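Local coordinates for ferredoxin (Nitrosospira multiformis, PDB 3LMF), which is of unknown function but, as a cysteine-rich helical-bundle member of the Csp (copper storage protein) family, may bind and store copper ions, at the interface of chains A and B and the interface of chains A and C. Sequence-based numbering; all coordinates share one arbitrary frame. Chains: chain A/B/C, Uncharacterized protein.

Helix 43-64 takes part in every contact: against chain B's copy at contact 1, and with helix 8-36 towards chain C at contacts 2, 3 and 4. Centre to centre of their C-alpha atoms, contact 1 lies about 13 Å from contact 4 and about 17 Å from contacts 2 and 3, themselves about 17 Å apart. Contact 4, mid-interface, is about 10 Å from contact 2 (sharing A:Leu26, C:Leu64) and 9 Å from contact 3 (sharing A:Arg23). B:Asn61 and B:Ser65 recur as C:Asn61 and C:Ser65 at the A–C interface. Two two-fold interfaces using helix 43-64 could build the four-chain deposited assembly, biological or not.

Contact 1: the interface of chains A and B. Residues chain A 51, 54-55, 58, 80; chain B 58, 61-62, 65, 73.
B:Phe62 pushes its ring into chain A, where A:Ile80 meets it tip to tip, CD1 lying 3.6 Å from ring atom CE2. A:Asn51 lies over the rim of one face, its amide plane 19° from the ring plane, while CG2 of B:Val73, from the ring's own chain, lies towards the rim of the opposite face. A:Glu54 closes the in-plane edge with its aliphatic part, CG coming within 3.6 Å of B:Phe62 CE1, and A:Ile55 adds its CB near CZ. A flat aromatic suits this slot between helices, since both faces and the edge find partners. A:Asn51 and A:Glu54 also make the polar rim. ND2 of A:Asn51 gives a nearly straight hydrogen bond, 3.2 Å long, to B:Ser65 OG, which lies in the amide plane; that hydroxyl in turn donates to B:Phe62 O at 3.0 Å. A:Glu54, with CG anti to the backbone N (chi1 -177°) and bent at the next torsion, brings OE1 2.9 Å from B:Asn61 ND2, which meets it from above the carboxylate plane. At the two-fold, the hydroxyls of A:Thr58 and B:Thr58 share a hydrogen bond of 2.7 Å (OG1 to OG1), and A:Thr58 OG1 can also donate to A:Glu54 O; a small hydroxyl side chain lets the helices come this close. Repeated across the two-fold, the patch joins chains A and B in what may be a biological dimer.

Contact 2: the interface of chains A and C. Residues chain A 26-27, 30-31; chain C 64-66.
C:Leu64, the last residue of helix 43-64, and C:Ser65, which begins the loop after it, lie against helix 8-36 of chain A, both helices belonging to the bundle of this Csp-family protein. The main-chain oxygen of C:Leu64 accepts a 2.8 Å hydrogen bond from A:Asn31 ND2, the donor lying in the carbonyl plane and the acceptor in the amide plane, although the bond is bent to 134° at the hydrogen. The same ND2 reaches back to A:Arg27 O at 2.7 Å, and this second bond fixes the rotation of the amide. Asparagine suits the place because one short amide can serve a carbonyl on each side. An alanine here would probably leave the helix-end carbonyl of C:Leu64 without its donor from chain A. C:Ser65 packs its backbone on A:Met30, a selenomethionine, with CA 3.6 Å from CB; the methionine CG, anti to its carbonyl carbon (chi1 -66°), lies along C:Ser65 CB at 3.7 Å. The small serine allows this approach. A:Arg27 passes its CA and first side-chain carbons beside the C:Leu64 carbonyl, and the side chains of C:Leu64 and A:Leu26 cross at about a right angle, CB 4.1 Å from CD1. C:Gly66 follows with phi at 71°, easy for glycine.

Contact 3: the interface of chains A and C. Residues chain A 12, 15-16, 19, 23, 64; chain C 19, 23.
C:Arg23 reaches across to A:Asp16 in a salt bridge, presenting the end of its guanidinium so that both terminal nitrogens hydrogen-bond to one oxygen, OD1: NH1 at 3.0 Å and NH2 at 3.2 Å. The oxygen lies in the guanidinium plane and is met nearly along its own C-O bond, while the carboxylate is turned 43° from that plane. The arginine chain starts anti to its carbonyl carbon (chi1 -72°) and bends at chi3, length and bend together carrying the charge to the neighbouring helix. Apolar contacts steady it. CG2 of A:Ile15 lies over one guanidinium face, towards the rim, 3.9 Å from C:Arg23 CZ, and CD1 of A:Leu64 presses on the aliphatic CG at 3.9 Å. Among the amides, A:Asn19 and C:Asn19 meet tip to tip and nearly coplanar. As modelled, their ND2 atoms face each other at 2.8 Å and oxygen faces oxygen; A:Asn19 ND2 also lies 3.2 Å from C:Arg23 NH2, donor against donor, as does its twin. Turning one amide over would mend the amide pair and one arginine contact but not the other, so the orientations stay doubtful. The site lies where the two copies of helix 8-36 approach at the two-fold, with the end of helix 43-64 alongside.

Contact 4: the interface of chains A and C. Residues chain A 22-23, 26, 57, 60; chain C 22, 57, 60-61, 64.
A:Tyr22 directs its hydroxyl OH to the side-chain oxygen OD1 of C:Asn61, donating a hydrogen bond modelled very short at 2.4 Å, a length that is itself doubtful. The oxygen lies at the edge of the tyrosine ring, in its plane, and the amide stands nearly upright to the ring, 78° away. Tyrosine suits the spot because its rigid ring holds a donor out to the partner's amide. A phenylalanine in its place would probably leave C:Asn61 OD1 without this donor, the amide then held less firmly on its oxygen side. Carbon contacts flank that bond. C:Leu60 meets the phenol tip to tip, its methyl CD2 3.4 Å from the hydroxyl OH of A:Tyr22, and CD1 of A:Leu26 crosses the asparagine at 3.8 Å from CG. Within chain A, CG of A:Gln57 sits 4.0 Å above the tyrosine ring, over its centre, backing the face. Amide against amide, A:Gln57 and C:Gln57 reach tip to tip, each extended beyond a CG anti to the backbone N (chi1 -167°), but their oxygens are modelled too close, so the pairing there is doubtful. The site lies midway along the A–C interface, where helix 8-36 of each chain packs on helix 43-64 of the other about the two-fold.

Contact 1: the interface of chains A and B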
loop_
_atom_site.group_PDB
_atom_site.type_symbol
_atom_site.label_atom_id
_atom_site.label_comp_id
_atom_site.label_asym_id
_atom_site.label_seq_id
_atom_site.Cartn_x
_atom_site.Cartn_y
_atom_site.Cartn_z
ATOM N N ASN A 51 10.695 3.516 4.591
ATOM C CA ASN A 51 9.767 3.720 5.703
ATOM C C ASN A 51 9.084 5.062 5.515
ATOM O O ASN A 51 7.870 5.182 5.651
ATOM C CB ASN A 51 10.513 3.730 7.041
ATOM C CG ASN A 51 10.951 2.346 7.481
ATOM O OD1 ASN A 51 11.693 2.200 8.453
ATOM N ND2 ASN A 51 10.487 1.327 6.777
ATOM N N GLU A 54 6.533 4.961 2.831
ATOM C CA GLU A 54 5.405 4.192 3.346
ATOM C C GLU A 54 4.504 5.036 4.252
ATOM O O GLU A 54 3.312 5.173 3.992
ATOM C CB GLU A 54 5.922 2.991 4.140
ATOM C CG GLU A 54 4.844 2.059 4.675
ATOM C CD GLU A 54 4.192 1.247 3.583
ATOM O OE1 GLU A 54 3.364 0.366 3.901
ATOM O OE2 GLU A 54 4.504 1.491 2.394
ATOM N N ILE A 55 5.077 5.595 5.318
ATOM C CA ILE A 55 4.304 6.409 6.244
ATOM C C ILE A 55 3.651 7.606 5.543
ATOM O O ILE A 55 2.495 7.919 5.821
ATOM C CB ILE A 55 5.164 6.893 7.456
ATOM C CG1 ILE A 55 4.253 7.432 8.568
ATOM C CG2 ILE A 55 6.097 8.009 7.034
ATOM C CD1 ILE A 55 3.207 6.439 9.078
ATOM N N THR A 58 0.663 6.459 3.774
ATOM C CA THR A 58 -0.394 6.115 4.718
ATOM C C THR A 58 -1.111 7.392 5.167
ATOM O O THR A 58 -2.341 7.458 5.182
ATOM C CB THR A 58 0.195 5.354 5.934
ATOM O OG1 THR A 58 0.775 4.126 5.478
ATOM C CG2 THR A 58 -0.880 5.046 6.969
ATOM N N ILE A 80 9.213 10.524 11.342
ATOM C CA ILE A 80 9.967 9.735 10.371
ATOM C C ILE A 80 10.557 10.610 9.266
ATOM O O ILE A 80 11.666 10.366 8.801
ATOM C CB ILE A 80 9.070 8.631 9.759
ATOM C CG1 ILE A 80 8.619 7.685 10.866
ATOM C CG2 ILE A 80 9.815 7.878 8.669
ATOM C CD1 ILE A 80 7.519 6.726 10.461
ATOM N N THR B 58 0.504 -1.128 7.408
ATOM C CA THR B 58 1.674 -0.269 7.546
ATOM C C THR B 58 2.557 -0.789 8.684
ATOM O O THR B 58 3.772 -0.917 8.537
ATOM C CB THR B 58 1.239 1.197 7.807
ATOM O OG1 THR B 58 0.493 1.670 6.678
ATOM C CG2 THR B 58 2.445 2.102 8.025
ATOM N N ASN B 61 4.319 -3.838 7.592
ATOM C CA ASN B 61 5.443 -3.522 6.727
ATOM C C ASN B 61 6.627 -2.936 7.491
ATOM O O ASN B 61 7.773 -3.274 7.202
ATOM C CB ASN B 61 5.010 -2.574 5.604
ATOM C CG ASN B 61 4.122 -3.268 4.570
ATOM O OD1 ASN B 61 3.930 -4.489 4.620
ATOM N ND2 ASN B 61 3.589 -2.500 3.625
ATOM N N PHE B 62 6.364 -2.067 8.461
ATOM C CA PHE B 62 7.453 -1.488 9.233
ATOM C C PHE B 62 8.236 -2.548 9.998
ATOM O O PHE B 62 9.461 -2.522 10.024
ATOM C CB PHE B 62 6.921 -0.419 10.200
ATOM C CG PHE B 62 6.982 0.972 9.647
ATOM C CD1 PHE B 62 6.317 1.294 8.466
ATOM C CD2 PHE B 62 7.731 1.955 10.285
ATOM C CE1 PHE B 62 6.395 2.580 7.925
ATOM C CE2 PHE B 62 7.815 3.242 9.751
ATOM C CZ PHE B 62 7.148 3.556 8.570
ATOM N N SER B 65 10.228 -4.820 7.628
ATOM C CA SER B 65 11.404 -4.140 7.117
ATOM C C SER B 65 12.458 -3.844 8.179
ATOM O O SER B 65 13.521 -3.311 7.861
ATOM C CB SER B 65 10.997 -2.832 6.437
ATOM O OG SER B 65 10.730 -1.830 7.405
ATOM N N VAL B 73 4.654 3.557 15.187
ATOM C CA VAL B 73 3.585 3.183 14.271
ATOM C C VAL B 73 2.589 2.248 14.940
ATOM O O VAL B 73 1.376 2.388 14.766
ATOM C CB VAL B 73 4.152 2.491 13.020
ATOM C CG1 VAL B 73 3.025 1.890 12.195
ATOM C CG2 VAL B 73 4.938 3.501 12.196
#

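Contact 2: the interface of chains A and C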
loop_
_atom_site.group_PDB
_atom_site.type_symbol
_atom_site.label_atom_id
_atom_site.label_comp_id
_atom_site.label_asym_id
_atom_site.label_seq_id
_atom_site.Cartn_x
_atom_site.Cartn_y
_atom_site.Cartn_z
ATOM N N LEU A 26 10.402 7.410 -2.561
ATOM C CA LEU A 26 10.374 6.139 -3.292
ATOM C C LEU A 26 11.256 6.211 -4.542
ATOM O O LEU A 26 12.074 5.323 -4.791
ATOM C CB LEU A 26 8.941 5.789 -3.721
ATOM C CG LEU A 26 8.494 4.323 -3.669
ATOM C CD1 LEU A 26 7.310 4.125 -4.628
ATOM C CD2 LEU A 26 9.633 3.392 -4.051
ATOM N N ARG A 27 11.077 7.271 -5.323
ATOM C CA ARG A 27 11.834 7.452 -6.554
ATOM C C ARG A 27 13.341 7.484 -6.343
ATOM O O ARG A 27 14.089 6.732 -6.973
ATOM C CB ARG A 27 11.392 8.737 -7.262
ATOM C CG ARG A 27 12.219 9.083 -8.500
ATOM C CD ARG A 27 11.592 10.233 -9.282
ATOM N NE ARG A 27 11.501 11.471 -8.506
ATOM C CZ ARG A 27 12.536 12.250 -8.202
ATOM N NH1 ARG A 27 13.758 11.925 -8.607
ATOM N NH2 ARG A 27 12.349 13.361 -7.501
HETATM N N MSE A 30 14.772 4.022 -4.926
HETATM C CA MSE A 30 14.766 2.972 -5.940
HETATM C C MSE A 30 15.554 3.304 -7.209
HETATM O O MSE A 30 15.774 2.437 -8.058
HETATM C CB MSE A 30 13.321 2.621 -6.300
HETATM C CG MSE A 30 12.534 1.984 -5.152
HETATM SE SE MSE A 30 13.234 0.253 -4.585
HETATM C CE MSE A 30 14.372 0.833 -3.124
ATOM N N ASN A 31 15.977 4.556 -7.342
ATOM C CA ASN A 31 16.750 4.960 -8.508
ATOM C C ASN A 31 18.115 5.517 -8.117
ATOM O O ASN A 31 19.093 4.777 -8.065
ATOM C CB ASN A 31 15.957 5.982 -9.328
ATOM C CG ASN A 31 14.725 5.371 -9.969
ATOM O OD1 ASN A 31 14.833 4.598 -10.915
ATOM N ND2 ASN A 31 13.550 5.694 -9.441
ATOM N N LEU C 64 7.542 4.749 -10.427
ATOM C CA LEU C 64 8.410 5.574 -9.605
ATOM C C LEU C 64 9.692 4.813 -9.290
ATOM O O LEU C 64 10.771 5.397 -9.281
ATOM C CB LEU C 64 7.717 5.961 -8.299
ATOM C CG LEU C 64 6.664 7.052 -8.441
ATOM C CD1 LEU C 64 5.881 7.150 -7.155
ATOM C CD2 LEU C 64 7.333 8.381 -8.780
ATOM N N SER C 65 9.567 3.505 -9.067
ATOM C CA SER C 65 10.704 2.672 -8.725
ATOM C C SER C 65 11.547 2.250 -9.924
ATOM O O SER C 65 12.565 1.579 -9.758
ATOM C CB SER C 65 10.231 1.422 -7.980
ATOM O OG SER C 65 9.698 0.473 -8.890
ATOM N N GLY C 66 11.124 2.642 -11.122
ATOM C CA GLY C 66 11.857 2.291 -12.327
ATOM C C GLY C 66 11.764 0.819 -12.680
ATOM O O GLY C 66 12.717 0.239 -13.199
#

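Contact 3: the interface of chains A and C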
loop_
_atom_site.group_PDB
_atom_site.type_symbol
_atom_site.label_atom_id
_atom_site.label_comp_id
_atom_site.label_asym_id
_atom_site.label_seq_id
_atom_site.Cartn_x
_atom_site.Cartn_y
_atom_site.Cartn_z
ATOM N N GLN A 12 -5.419 20.322 2.446
ATOM C CA GLN A 12 -4.950 20.134 1.083
ATOM C C GLN A 12 -3.448 20.368 0.982
ATOM O O GLN A 12 -2.765 19.740 0.173
ATOM C CB GLN A 12 -5.691 21.083 0.141
ATOM C CG GLN A 12 -5.796 20.571 -1.281
ATOM C CD GLN A 12 -6.454 19.204 -1.347
ATOM O OE1 GLN A 12 -7.537 18.996 -0.797
ATOM N NE2 GLN A 12 -5.799 18.264 -2.021
ATOM N N ILE A 15 -1.778 17.278 2.324
ATOM C CA ILE A 15 -1.999 16.166 1.410
ATOM C C ILE A 15 -0.979 16.219 0.278
ATOM O O ILE A 15 -0.325 15.217 -0.028
ATOM C CB ILE A 15 -3.432 16.194 0.834
ATOM C CG1 ILE A 15 -4.392 15.561 1.845
ATOM C CG2 ILE A 15 -3.492 15.468 -0.506
ATOM C CD1 ILE A 15 -5.843 15.615 1.428
ATOM N N ASP A 16 -0.825 17.390 -0.331
ATOM C CA ASP A 16 0.129 17.543 -1.422
ATOM C C ASP A 16 1.567 17.352 -0.953
ATOM O O ASP A 16 2.401 16.830 -1.693
ATOM C CB ASP A 16 -0.026 18.916 -2.083
ATOM C CG ASP A 16 -1.370 19.080 -2.773
ATOM O OD1 ASP A 16 -1.933 18.055 -3.224
ATOM O OD2 ASP A 16 -1.856 20.227 -2.878
ATOM N N ASN A 19 2.080 13.612 -0.407
ATOM C CA ASN A 19 2.103 12.984 -1.732
ATOM C C ASN A 19 3.435 13.269 -2.426
ATOM O O ASN A 19 4.042 12.371 -3.007
ATOM C CB ASN A 19 0.922 13.491 -2.587
ATOM C CG ASN A 19 0.814 12.791 -3.950
ATOM O OD1 ASN A 19 0.894 11.572 -4.051
ATOM N ND2 ASN A 19 0.615 13.576 -4.998
ATOM N N ARG A 23 6.372 10.386 -3.156
ATOM C CA ARG A 23 6.891 10.135 -4.492
ATOM C C ARG A 23 8.409 10.305 -4.566
ATOM O O ARG A 23 9.108 9.476 -5.148
ATOM C CB ARG A 23 6.203 11.054 -5.502
ATOM C CG ARG A 23 4.765 10.644 -5.762
ATOM C CD ARG A 23 4.040 11.631 -6.634
ATOM N NE ARG A 23 4.773 11.921 -7.854
ATOM C CZ ARG A 23 4.261 12.562 -8.898
ATOM N NH1 ARG A 23 5.012 12.791 -9.968
ATOM N NH2 ARG A 23 2.996 12.959 -8.878
ATOM N N LEU A 64 -7.031 11.479 2.636
ATOM C CA LEU A 64 -7.876 11.398 1.458
ATOM C C LEU A 64 -9.202 10.743 1.823
ATOM O O LEU A 64 -10.250 11.156 1.335
ATOM C CB LEU A 64 -7.196 10.586 0.356
ATOM C CG LEU A 64 -6.085 11.323 -0.380
ATOM C CD1 LEU A 64 -5.329 10.342 -1.242
ATOM C CD2 LEU A 64 -6.677 12.452 -1.221
ATOM N N ASN C 19 -1.370 8.919 -10.409
ATOM C CA ASN C 19 -1.392 9.562 -9.091
ATOM C C ASN C 19 -2.690 10.348 -8.911
ATOM O O ASN C 19 -3.329 10.272 -7.863
ATOM C CB ASN C 19 -0.166 10.484 -8.922
ATOM C CG ASN C 19 -0.061 11.105 -7.521
ATOM O OD1 ASN C 19 -0.200 10.426 -6.509
ATOM N ND2 ASN C 19 0.203 12.401 -7.472
ATOM N N ARG C 23 -5.753 9.269 -6.279
ATOM C CA ARG C 23 -6.251 10.180 -5.260
ATOM C C ARG C 23 -7.756 10.422 -5.384
ATOM O O ARG C 23 -8.482 10.394 -4.390
ATOM C CB ARG C 23 -5.492 11.506 -5.328
ATOM C CG ARG C 23 -4.071 11.379 -4.811
ATOM C CD ARG C 23 -3.275 12.638 -5.016
ATOM N NE ARG C 23 -3.963 13.808 -4.497
ATOM C CZ ARG C 23 -3.392 14.995 -4.331
ATOM N NH1 ARG C 23 -4.104 16.011 -3.859
ATOM N NH2 ARG C 23 -2.110 15.163 -4.622
#

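Contact 4: the interface of chains A and C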
loop_
_atom_site.group_PDB
_atom_site.type_symbol
_atom_site.label_atom_id
_atom_site.label_comp_id
_atom_site.label_asym_id
_atom_site.label_seq_id
_atom_site.Cartn_x
_atom_site.Cartn_y
_atom_site.Cartn_z
ATOM N N TYR A 22 6.272 11.428 -0.544
ATOM C CA TYR A 22 6.195 9.988 -0.751
ATOM C C TYR A 22 6.780 9.653 -2.128
ATOM O O TYR A 22 7.617 8.763 -2.249
ATOM C CB TYR A 22 4.739 9.517 -0.596
ATOM C CG TYR A 22 4.221 8.575 -1.651
ATOM C CD1 TYR A 22 4.803 7.326 -1.859
ATOM C CD2 TYR A 22 3.105 8.913 -2.399
ATOM C CE1 TYR A 22 4.274 6.436 -2.788
ATOM C CE2 TYR A 22 2.569 8.040 -3.323
ATOM C CZ TYR A 22 3.151 6.804 -3.514
ATOM O OH TYR A 22 2.584 5.934 -4.413
ATOM N N ARG A 23 6.372 10.386 -3.156
ATOM C CA ARG A 23 6.891 10.135 -4.492
ATOM C C ARG A 23 8.409 10.305 -4.566
ATOM O O ARG A 23 9.108 9.476 -5.148
ATOM C CB ARG A 23 6.203 11.054 -5.502
ATOM C CG ARG A 23 4.765 10.644 -5.762
ATOM C CD ARG A 23 4.040 11.631 -6.634
ATOM N NE ARG A 23 4.773 11.921 -7.854
ATOM C CZ ARG A 23 4.261 12.562 -8.898
ATOM N NH1 ARG A 23 5.012 12.791 -9.968
ATOM N NH2 ARG A 23 2.996 12.959 -8.878
ATOM N N LEU A 26 10.402 7.410 -2.561
ATOM C CA LEU A 26 10.374 6.139 -3.292
ATOM C C LEU A 26 11.256 6.211 -4.542
ATOM O O LEU A 26 12.074 5.323 -4.791
ATOM C CB LEU A 26 8.941 5.789 -3.721
ATOM C CG LEU A 26 8.494 4.323 -3.669
ATOM C CD1 LEU A 26 7.310 4.125 -4.628
ATOM C CD2 LEU A 26 9.633 3.392 -4.051
ATOM N N GLN A 57 2.667 7.787 2.479
ATOM C CA GLN A 57 1.582 7.241 1.671
ATOM C C GLN A 57 0.384 6.902 2.554
ATOM O O GLN A 57 -0.764 7.044 2.142
ATOM C CB GLN A 57 2.067 5.991 0.931
ATOM C CG GLN A 57 1.153 5.513 -0.176
ATOM C CD GLN A 57 1.831 4.494 -1.084
ATOM O OE1 GLN A 57 1.215 3.968 -2.005
ATOM N NE2 GLN A 57 3.108 4.219 -0.825
ATOM N N LEU A 60 -1.240 10.202 3.590
ATOM C CA LEU A 60 -1.969 10.674 2.424
ATOM C C LEU A 60 -3.302 9.943 2.319
ATOM O O LEU A 60 -4.341 10.560 2.134
ATOM C CB LEU A 60 -1.146 10.430 1.152
ATOM C CG LEU A 60 -1.845 10.720 -0.182
ATOM C CD1 LEU A 60 -2.274 12.180 -0.235
ATOM C CD2 LEU A 60 -0.902 10.399 -1.334
ATOM N N TYR C 22 -5.663 7.878 -8.724
ATOM C CA TYR C 22 -5.656 7.136 -7.469
ATOM C C TYR C 22 -6.223 8.031 -6.361
ATOM O O TYR C 22 -7.101 7.612 -5.612
ATOM C CB TYR C 22 -4.230 6.647 -7.164
ATOM C CG TYR C 22 -3.735 6.855 -5.756
ATOM C CD1 TYR C 22 -4.375 6.268 -4.666
ATOM C CD2 TYR C 22 -2.585 7.592 -5.524
ATOM C CE1 TYR C 22 -3.869 6.409 -3.379
ATOM C CE2 TYR C 22 -2.072 7.740 -4.252
ATOM C CZ TYR C 22 -2.712 7.148 -3.183
ATOM O OH TYR C 22 -2.168 7.277 -1.929
ATOM N N GLN C 57 -2.326 3.064 -7.687
ATOM C CA GLN C 57 -1.250 3.298 -6.730
ATOM C C GLN C 57 -0.093 2.336 -6.989
ATOM O O GLN C 57 1.070 2.688 -6.813
ATOM C CB GLN C 57 -1.780 3.119 -5.304
ATOM C CG GLN C 57 -0.865 3.637 -4.217
ATOM C CD GLN C 57 -1.572 3.744 -2.871
ATOM O OE1 GLN C 57 -0.960 4.102 -1.869
ATOM N NE2 GLN C 57 -2.867 3.436 -2.849
ATOM N N LEU C 60 1.672 3.505 -10.170
ATOM C CA LEU C 60 2.453 4.671 -9.790
ATOM C C LEU C 60 3.749 4.229 -9.122
ATOM O O LEU C 60 4.822 4.705 -9.462
ATOM C CB LEU C 60 1.650 5.553 -8.824
ATOM C CG LEU C 60 2.395 6.738 -8.198
ATOM C CD1 LEU C 60 2.900 7.669 -9.293
ATOM C CD2 LEU C 60 1.465 7.484 -7.251
ATOM N N ASN C 61 3.647 3.309 -8.171
ATOM C CA ASN C 61 4.834 2.840 -7.474
ATOM C C ASN C 61 5.807 2.110 -8.395
ATOM O O ASN C 61 7.018 2.292 -8.277
ATOM C CB ASN C 61 4.445 1.946 -6.292
ATOM C CG ASN C 61 3.815 2.741 -5.147
ATOM O OD1 ASN C 61 3.780 3.977 -5.180
ATOM N ND2 ASN C 61 3.327 2.041 -4.127
ATOM N N LEU C 64 7.542 4.749 -10.427
ATOM C CA LEU C 64 8.410 5.574 -9.605
ATOM C C LEU C 64 9.692 4.813 -9.290
ATOM O O LEU C 64 10.771 5.397 -9.281
ATOM C CB LEU C 64 7.717 5.961 -8.299
ATOM C CG LEU C 64 6.664 7.052 -8.441
ATOM C CD1 LEU C 64 5.881 7.150 -7.155
ATOM C CD2 LEU C 64 7.333 8.381 -8.780
#